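Local coordinates for uncharacterized conserved protein (Ruegeria pomeroyi DSS-3, PDB 3IUS), which is of unknown function but probably binds NAD on a Rossmann-type fold of the epimerase/dehydratase kind, at residues T71-S75 with R127-R131; Y100-V106 with R131-E135; L121-A125 with S247-E251. All coordinates share one frame; numbering follows the deposited sequence.

Overall arrangement
From the N terminus the chain builds the first strands of the parallel sheet of a Rossmann-like fold, and residues 71-75 follow strand 66-69. Contact 1 brings this loop against the start of helix 126-140, closing a loop of about fifty residues. Contact 2 starts within that span, at strand 97-103, and ends on the same helix; the two share Arg131, and their centres lie about 7 Å apart. Contact 3 leaves from residues 121-125, just ahead of the helix, and reaches forward to 247-251, crossing both others along the chain. Together they tie helix 126-140 to a loop, to the sheet and, through the segment leading into it, to the loop between helix 243-247 and strand 254-255.

Contact 1 (T71-S75 with R127-R131); sequences TAPDS and RGRWR
Pro73 lies across Trp130 and Arg131, and these three residues carry most of the 346 Å² buried between the segments. Two neighbouring ring carbons of Pro73 meet different residues of the helix. Its CG packs on the Trp130 methylene, 3.9 Å from CB, while CD sits over the centre of one face of the Arg131 guanidinium, 3.5 Å from CZ. The arginine chain bends at its second torsion and crosses the proline at about a right angle.

Beyond Pro73 the loop passes over the Trp130 indole. With CG anti to the carbonyl carbon (chi1 -58°), one indole face lies under the backbone of Asp74 and Ser75, and Arg127 CA covers the opposite face near the rim. Ser75 CA makes a CH-pi contact 3.6 Å from the centroid of the five-membered ring, only 18° off the normal, and Asp74 O approaches CG to 3.5 Å. With the indole cut back to an alanine, the Asp74-Ser75 peptide would probably lose its support and Ser75 CA its aromatic partner.

Polar links are slight. Arg127 NH2 gives Pro73 O a weak, bent hydrogen bond of 3.0 Å from the edge of its guanidinium. A water lying in the plane of the Arg131 guanidinium accepts from NH1 and donates weakly to Thr71 O.

The loop between strand 66-69 and helix 79-90 thus rests on the first turns of helix 126-140, where Pro73 also touches Tyr100 of strand 97-103.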
loop_
_atom_site.group_PDB
_atom_site.type_symbol
_atom_site.label_atom_id
_atom_site.label_comp_id
_atom_site.label_asym_id
_atom_site.label_seq_id
_atom_site.Cartn_x
_atom_site.Cartn_y
_atom_site.Cartn_z
ATOM N N THR A 71 7.371 -4.769 4.029
ATOM C CA THR A 71 8.230 -5.698 3.299
ATOM C C THR A 71 7.424 -6.705 2.480
ATOM O O THR A 71 6.579 -7.406 3.020
ATOM C CB THR A 71 9.161 -6.460 4.259
ATOM O OG1 THR A 71 8.374 -7.240 5.170
ATOM C CG2 THR A 71 10.016 -5.486 5.052
ATOM N N ALA A 72 7.689 -6.769 1.177
ATOM C CA ALA A 72 6.993 -7.710 0.295
ATOM C C ALA A 72 7.340 -9.163 0.617
ATOM O O ALA A 72 8.445 -9.458 1.057
ATOM C CB ALA A 72 7.314 -7.405 -1.162
ATOM N N PRO A 73 6.389 -10.079 0.388
ATOM C CA PRO A 73 6.635 -11.500 0.653
ATOM C C PRO A 73 7.379 -12.170 -0.492
ATOM O O PRO A 73 7.477 -11.607 -1.583
ATOM C CB PRO A 73 5.219 -12.074 0.737
ATOM C CG PRO A 73 4.443 -11.196 -0.180
ATOM C CD PRO A 73 4.964 -9.823 0.123
ATOM N N ASP A 74 7.912 -13.358 -0.228
ATOM C CA ASP A 74 8.470 -14.218 -1.262
ATOM C C ASP A 74 7.747 -15.557 -1.182
ATOM O O ASP A 74 6.768 -15.683 -0.441
ATOM C CB ASP A 74 9.980 -14.403 -1.066
ATOM C CG ASP A 74 10.335 -14.899 0.325
ATOM O OD1 ASP A 74 9.490 -15.546 0.972
ATOM O OD2 ASP A 74 11.468 -14.637 0.776
ATOM N N SER A 75 8.241 -16.555 -1.916
ATOM C CA SER A 75 7.594 -17.864 -1.962
ATOM C C SER A 75 7.453 -18.513 -0.586
ATOM O O SER A 75 6.662 -19.436 -0.414
ATOM C CB SER A 75 8.331 -18.809 -2.920
ATOM O OG SER A 75 9.656 -19.052 -2.495
ATOM N N ARG A 127 2.302 -13.819 -6.791
ATOM C CA ARG A 127 2.391 -12.674 -5.891
ATOM C C ARG A 127 1.205 -12.623 -4.933
ATOM O O ARG A 127 1.372 -12.407 -3.735
ATOM C CB ARG A 127 2.492 -11.369 -6.683
ATOM C CG ARG A 127 3.803 -11.211 -7.425
ATOM C CD ARG A 127 4.978 -11.118 -6.457
ATOM N NE ARG A 127 5.217 -9.747 -6.009
ATOM C CZ ARG A 127 5.782 -9.421 -4.850
ATOM N NH1 ARG A 127 5.952 -8.145 -4.534
ATOM N NH2 ARG A 127 6.161 -10.366 -4.000
ATOM N N GLY A 128 0.004 -12.821 -5.467
ATOM C CA GLY A 128 -1.192 -12.836 -4.651
ATOM C C GLY A 128 -1.202 -13.976 -3.652
ATOM O O GLY A 128 -1.658 -13.808 -2.518
ATOM N N ARG A 129 -0.723 -15.145 -4.072
ATOM C CA ARG A 129 -0.651 -16.293 -3.164
ATOM C C ARG A 129 0.360 -16.034 -2.047
ATOM O O ARG A 129 0.138 -16.418 -0.894
ATOM C CB ARG A 129 -0.309 -17.589 -3.905
ATOM C CG ARG A 129 -1.419 -18.104 -4.812
ATOM C CD ARG A 129 -1.150 -19.536 -5.267
ATOM N NE ARG A 129 0.198 -19.711 -5.796
ATOM C CZ ARG A 129 0.525 -19.526 -7.069
ATOM N NH1 ARG A 129 -0.400 -19.168 -7.944
ATOM N NH2 ARG A 129 1.777 -19.706 -7.467
ATOM N N TRP A 130 1.468 -15.382 -2.384
ATOM C CA TRP A 130 2.476 -15.066 -1.375
ATOM C C TRP A 130 1.931 -14.065 -0.357
ATOM O O TRP A 130 2.248 -14.145 0.835
ATOM C CB TRP A 130 3.760 -14.526 -2.008
ATOM C CG TRP A 130 4.394 -15.456 -2.997
ATOM C CD1 TRP A 130 4.161 -16.795 -3.134
ATOM C CD2 TRP A 130 5.381 -15.118 -3.978
ATOM N NE1 TRP A 130 4.935 -17.307 -4.145
ATOM C CE2 TRP A 130 5.692 -16.298 -4.680
ATOM C CE3 TRP A 130 6.029 -13.930 -4.332
ATOM C CZ2 TRP A 130 6.622 -16.327 -5.718
ATOM C CZ3 TRP A 130 6.953 -13.960 -5.366
ATOM C CH2 TRP A 130 7.241 -15.152 -6.044
ATOM N N ARG A 131 1.114 -13.124 -0.829
ATOM C CA ARG A 131 0.458 -12.171 0.064
ATOM C C ARG A 131 -0.467 -12.901 1.026
ATOM O O ARG A 131 -0.457 -12.630 2.222
ATOM C CB ARG A 131 -0.341 -11.130 -0.719
ATOM C CG ARG A 131 0.501 -10.044 -1.349
ATOM C CD ARG A 131 1.094 -9.114 -0.298
ATOM N NE ARG A 131 1.934 -8.102 -0.928
ATOM C CZ ARG A 131 2.632 -7.186 -0.265
ATOM N NH1 ARG A 131 2.591 -7.149 1.060
ATOM N NH2 ARG A 131 3.371 -6.308 -0.928
HETATM O O HOH W 1 4.200 -5.447 3.137
#

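Contact 2 (Y100-V106 with R131-E135); sequences YLSTTAV and RVMAE
A beta-alpha-beta crossover of the Rossmann-like fold sets this contact: strand 97-103 leads through helix 126-140 to its parallel neighbour, strand 146-155. The helix segment runs nearly antiparallel to strand residues 100-103, with axes at 152° and 8.9 Å apart at closest approach. Seven of the nine touching residues are buried.

At the end of the strand, the Arg131 guanidinium is held from several directions. Thr103 CG2 lies 3.4 Å above one face, offset toward the rim, and the two side chains cross at about a right angle. NH1 gives a weak hydrogen bond to Tyr100 OH (131° at the hydrogen) and stands 2.9 Å from Leu101 O. With CG anti to the backbone N (chi1 176°), the Tyr100 ring reaches the helix, CZ packing 3.8 Å from Ala134 CB; Trp138 stacks on the same ring.

Farther along, Val106 CB meets Val132 CG2 at 4.0 Å, while Val106 CG1 rests against Arg131 CB. Glu135 extends beyond CG to reach the strand, its buried carboxylate also bridged through OE1 to Arg150. Its other oxygen, OE2, accepts a 2.7 Å hydrogen bond from Ser102 OG on its anti lone pair.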
loop_
_atom_site.group_PDB
_atom_site.type_symbol
_atom_site.label_atom_id
_atom_site.label_comp_id
_atom_site.label_asym_id
_atom_site.label_seq_id
_atom_site.Cartn_x
_atom_site.Cartn_y
_atom_site.Cartn_z
ATOM N N TYR A 100 0.293 -4.839 9.214
ATOM C CA TYR A 100 0.875 -5.470 8.038
ATOM C C TYR A 100 0.269 -4.864 6.789
ATOM O O TYR A 100 -0.947 -4.891 6.608
ATOM C CB TYR A 100 0.658 -6.988 8.036
ATOM C CG TYR A 100 1.172 -7.635 6.767
ATOM C CD1 TYR A 100 2.536 -7.712 6.511
ATOM C CD2 TYR A 100 0.297 -8.147 5.817
ATOM C CE1 TYR A 100 3.018 -8.281 5.348
ATOM C CE2 TYR A 100 0.768 -8.721 4.654
ATOM C CZ TYR A 100 2.131 -8.790 4.426
ATOM O OH TYR A 100 2.608 -9.355 3.269
ATOM N N LEU A 101 1.114 -4.306 5.926
ATOM C CA LEU A 101 0.633 -3.787 4.659
ATOM C C LEU A 101 0.538 -4.913 3.631
ATOM O O LEU A 101 1.544 -5.533 3.268
ATOM C CB LEU A 101 1.516 -2.645 4.154
ATOM C CG LEU A 101 1.634 -1.428 5.084
ATOM C CD1 LEU A 101 2.457 -0.322 4.426
ATOM C CD2 LEU A 101 0.260 -0.905 5.498
ATOM N N SER A 102 -0.687 -5.177 3.186
ATOM C CA SER A 102 -0.968 -6.210 2.205
ATOM C C SER A 102 -1.426 -5.521 0.928
ATOM O O SER A 102 -1.189 -4.328 0.749
ATOM C CB SER A 102 -2.053 -7.162 2.729
ATOM O OG SER A 102 -2.190 -8.308 1.898
ATOM N N THR A 103 -2.084 -6.260 0.043
ATOM C CA THR A 103 -2.610 -5.673 -1.188
ATOM C C THR A 103 -3.973 -6.262 -1.525
ATOM O O THR A 103 -4.417 -7.228 -0.898
ATOM C CB THR A 103 -1.674 -5.905 -2.396
ATOM O OG1 THR A 103 -1.729 -7.284 -2.778
ATOM C CG2 THR A 103 -0.233 -5.517 -2.068
ATOM N N THR A 104 -4.634 -5.682 -2.524
ATOM C CA THR A 104 -5.943 -6.170 -2.942
ATOM C C THR A 104 -5.839 -7.360 -3.885
ATOM O O THR A 104 -6.859 -7.882 -4.341
ATOM C CB THR A 104 -6.781 -5.069 -3.614
ATOM O OG1 THR A 104 -6.076 -4.563 -4.757
ATOM C CG2 THR A 104 -7.067 -3.934 -2.641
ATOM N N ALA A 105 -4.614 -7.791 -4.184
ATOM C CA ALA A 105 -4.425 -8.913 -5.102
ATOM C C ALA A 105 -4.879 -10.217 -4.461
ATOM O O ALA A 105 -5.090 -11.216 -5.145
ATOM C CB ALA A 105 -2.975 -9.013 -5.567
ATOM N N VAL A 106 -5.052 -10.195 -3.144
ATOM C CA VAL A 106 -5.505 -11.381 -2.432
ATOM C C VAL A 106 -6.888 -11.861 -2.880
ATOM O O VAL A 106 -7.202 -13.049 -2.768
ATOM C CB VAL A 106 -5.543 -11.140 -0.921
ATOM C CG1 VAL A 106 -4.148 -10.802 -0.401
ATOM C CG2 VAL A 106 -6.522 -10.036 -0.589
ATOM N N ARG A 131 1.114 -13.124 -0.829
ATOM C CA ARG A 131 0.458 -12.171 0.064
ATOM C C ARG A 131 -0.467 -12.901 1.026
ATOM O O ARG A 131 -0.457 -12.630 2.222
ATOM C CB ARG A 131 -0.341 -11.130 -0.719
ATOM C CG ARG A 131 0.501 -10.044 -1.349
ATOM C CD ARG A 131 1.094 -9.114 -0.298
ATOM N NE ARG A 131 1.934 -8.102 -0.928
ATOM C CZ ARG A 131 2.632 -7.186 -0.265
ATOM N NH1 ARG A 131 2.591 -7.149 1.060
ATOM N NH2 ARG A 131 3.371 -6.308 -0.928
ATOM N N VAL A 132 -1.275 -13.821 0.500
ATOM C CA VAL A 132 -2.183 -14.583 1.358
ATOM C C VAL A 132 -1.407 -15.371 2.410
ATOM O O VAL A 132 -1.794 -15.402 3.585
ATOM C CB VAL A 132 -3.070 -15.543 0.546
ATOM C CG1 VAL A 132 -3.781 -16.520 1.487
ATOM C CG2 VAL A 132 -4.069 -14.757 -0.301
HETATM N N MSE A 133 -0.326 -16.013 1.979
HETATM C CA MSE A 133 0.586 -16.718 2.872
HETATM C C MSE A 133 1.032 -15.806 4.000
HETATM O O MSE A 133 0.965 -16.162 5.178
HETATM C CB MSE A 133 1.851 -17.128 2.123
HETATM C CG MSE A 133 1.854 -18.459 1.415
HETATM SE SE MSE A 133 3.744 -18.984 1.296
HETATM C CE MSE A 133 3.985 -19.557 3.137
ATOM N N ALA A 134 1.535 -14.634 3.619
ATOM C CA ALA A 134 2.067 -13.679 4.588
ATOM C C ALA A 134 0.992 -13.261 5.587
ATOM O O ALA A 134 1.227 -13.261 6.796
ATOM C CB ALA A 134 2.653 -12.465 3.878
ATOM N N GLU A 135 -0.196 -12.925 5.086
ATOM C CA GLU A 135 -1.291 -12.532 5.970
ATOM C C GLU A 135 -1.579 -13.625 6.984
ATOM O O GLU A 135 -1.767 -13.348 8.164
ATOM C CB GLU A 135 -2.573 -12.259 5.190
ATOM C CG GLU A 135 -2.563 -10.982 4.373
ATOM C CD GLU A 135 -3.973 -10.494 4.068
ATOM O OE1 GLU A 135 -4.915 -10.876 4.793
ATOM O OE2 GLU A 135 -4.152 -9.728 3.105
#

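Contact 3 (L121-A125 with S247-E251); sequences LTPTA and SFYSE
Glu251 reaches Thr124 because its chain is extended beyond CG (chi2 -178°), and Thr124 turns its OG1 to meet it by standing between the backbone N and the carbonyl carbon (chi1 63°). Glu251 directly follows a type I beta turn, Ser247 to Ser250, and its carboxylate arrives just ahead of helix 126-140, whose N-cap position is Ala125. The two side chains approach from opposite directions.

One carboxylate oxygen does all the polar work across the contact. Thr124 N donates to Glu251 OE2 at 2.8 Å, nearly along the C-O axis but somewhat bent at the hydrogen (139°). Thr124 OG1 donates to the same oxygen from well above the carboxylate plane, over 2.5 Å, an unusually short separation whose exact value is doubtful. The backbone and side chain of one residue therefore grip OE2 together, which holds that oxygen in place. The two donors and the nearby helix start would probably favour the ionised form of the acid.

This is a small surface contact, 164 Å² in all, and packing beyond the bonded pair is thin: Ala125 CB lies 3.8 Å from Ser247 OG in one of two modelled conformers of the serine, a doubtful contact. Outside the segments, Thr122 OG1 is hydrogen-bonded to Tyr107 O, and Glu251 O accepts from Gln178 NE2, so each side is tied to its own surroundings. The contact joins the loop leading into a helix of the Rossmann-like fold to the loop between helix 243-247 and strand 254-255. Within the turn, Ser250 OG donates to Ser247 O at 2.7 Å from above the carbonyl plane.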
loop_
_atom_site.group_PDB
_atom_site.type_symbol
_atom_site.label_atom_id
_atom_site.label_comp_id
_atom_site.label_asym_id
_atom_site.label_seq_id
_atom_site.Cartn_x
_atom_site.Cartn_y
_atom_site.Cartn_z
ATOM N N LEU A 121 -10.516 -15.405 -0.240
ATOM C CA LEU A 121 -9.294 -15.074 -0.969
ATOM C C LEU A 121 -8.965 -16.115 -2.035
ATOM O O LEU A 121 -8.728 -17.282 -1.728
ATOM C CB LEU A 121 -8.123 -14.928 0.001
ATOM C CG LEU A 121 -8.417 -14.034 1.210
ATOM C CD1 LEU A 121 -7.198 -13.935 2.119
ATOM C CD2 LEU A 121 -8.886 -12.656 0.761
ATOM N N THR A 122 -8.949 -15.687 -3.291
ATOM C CA THR A 122 -8.636 -16.586 -4.395
ATOM C C THR A 122 -7.700 -15.923 -5.396
ATOM O O THR A 122 -8.070 -15.712 -6.546
ATOM C CB THR A 122 -9.913 -17.061 -5.127
ATOM O OG1 THR A 122 -10.531 -15.951 -5.790
ATOM C CG2 THR A 122 -10.899 -17.652 -4.141
ATOM N N PRO A 123 -6.475 -15.600 -4.961
ATOM C CA PRO A 123 -5.516 -14.968 -5.877
ATOM C C PRO A 123 -5.224 -15.880 -7.065
ATOM O O PRO A 123 -5.242 -17.105 -6.929
ATOM C CB PRO A 123 -4.263 -14.784 -5.018
ATOM C CG PRO A 123 -4.440 -15.710 -3.841
ATOM C CD PRO A 123 -5.906 -15.879 -3.632
ATOM N N THR A 124 -4.959 -15.299 -8.227
ATOM C CA THR A 124 -4.740 -16.121 -9.407
ATOM C C THR A 124 -3.275 -16.207 -9.824
ATOM O O THR A 124 -2.942 -16.918 -10.767
ATOM C CB THR A 124 -5.595 -15.650 -10.605
ATOM O OG1 THR A 124 -5.205 -14.327 -10.985
ATOM C CG2 THR A 124 -7.074 -15.660 -10.244
ATOM N N ALA A 125 -2.403 -15.491 -9.123
ATOM C CA ALA A 125 -0.984 -15.503 -9.467
ATOM C C ALA A 125 -0.101 -15.639 -8.230
ATOM O O ALA A 125 -0.576 -15.515 -7.104
ATOM C CB ALA A 125 -0.614 -14.256 -10.266
ATOM N N SER A 247 -0.380 -10.064 -16.406
ATOM C CA SER A 247 -0.958 -10.609 -15.182
ATOM C C SER A 247 -1.826 -9.588 -14.450
ATOM O O SER A 247 -2.703 -9.956 -13.665
ATOM C CB SER A 247 0.142 -11.127 -14.251
ATOM O OG SER A 247 -0.405 -11.896 -13.192
ATOM N N PHE A 248 -1.581 -8.307 -14.705
ATOM C CA PHE A 248 -2.345 -7.255 -14.035
ATOM C C PHE A 248 -3.725 -7.064 -14.651
ATOM O O PHE A 248 -4.620 -6.490 -14.029
ATOM C CB PHE A 248 -1.573 -5.936 -14.034
ATOM C CG PHE A 248 -0.333 -5.965 -13.193
ATOM C CD1 PHE A 248 -0.400 -6.314 -11.852
ATOM C CD2 PHE A 248 0.898 -5.644 -13.737
ATOM C CE1 PHE A 248 0.738 -6.345 -11.069
ATOM C CE2 PHE A 248 2.042 -5.670 -12.959
ATOM C CZ PHE A 248 1.961 -6.021 -11.623
ATOM N N TYR A 249 -3.891 -7.553 -15.874
ATOM C CA TYR A 249 -5.160 -7.454 -16.575
ATOM C C TYR A 249 -5.903 -8.784 -16.553
ATOM O O TYR A 249 -6.829 -8.997 -17.335
ATOM C CB TYR A 249 -4.930 -7.002 -18.022
ATOM C CG TYR A 249 -4.532 -5.550 -18.162
ATOM C CD1 TYR A 249 -5.488 -4.560 -18.366
ATOM C CD2 TYR A 249 -3.199 -5.164 -18.088
ATOM C CE1 TYR A 249 -5.128 -3.230 -18.493
ATOM C CE2 TYR A 249 -2.830 -3.834 -18.216
ATOM C CZ TYR A 249 -3.798 -2.872 -18.416
ATOM O OH TYR A 249 -3.433 -1.552 -18.543
ATOM N N SER A 250 -5.499 -9.674 -15.652
ATOM C CA SER A 250 -6.092 -11.008 -15.583
ATOM C C SER A 250 -7.066 -11.140 -14.419
ATOM O O SER A 250 -7.688 -12.181 -14.244
ATOM C CB SER A 250 -5.005 -12.078 -15.459
ATOM O OG SER A 250 -4.355 -11.994 -14.202
ATOM N N GLU A 251 -7.185 -10.084 -13.625
ATOM C CA GLU A 251 -8.104 -10.078 -12.494
ATOM C C GLU A 251 -8.852 -8.758 -12.477
ATOM O O GLU A 251 -8.250 -7.698 -12.616
ATOM C CB GLU A 251 -7.346 -10.231 -11.175
ATOM C CG GLU A 251 -6.677 -11.572 -10.980
ATOM C CD GLU A 251 -5.993 -11.686 -9.632
ATOM O OE1 GLU A 251 -5.538 -10.650 -9.102
ATOM O OE2 GLU A 251 -5.912 -12.814 -9.101
#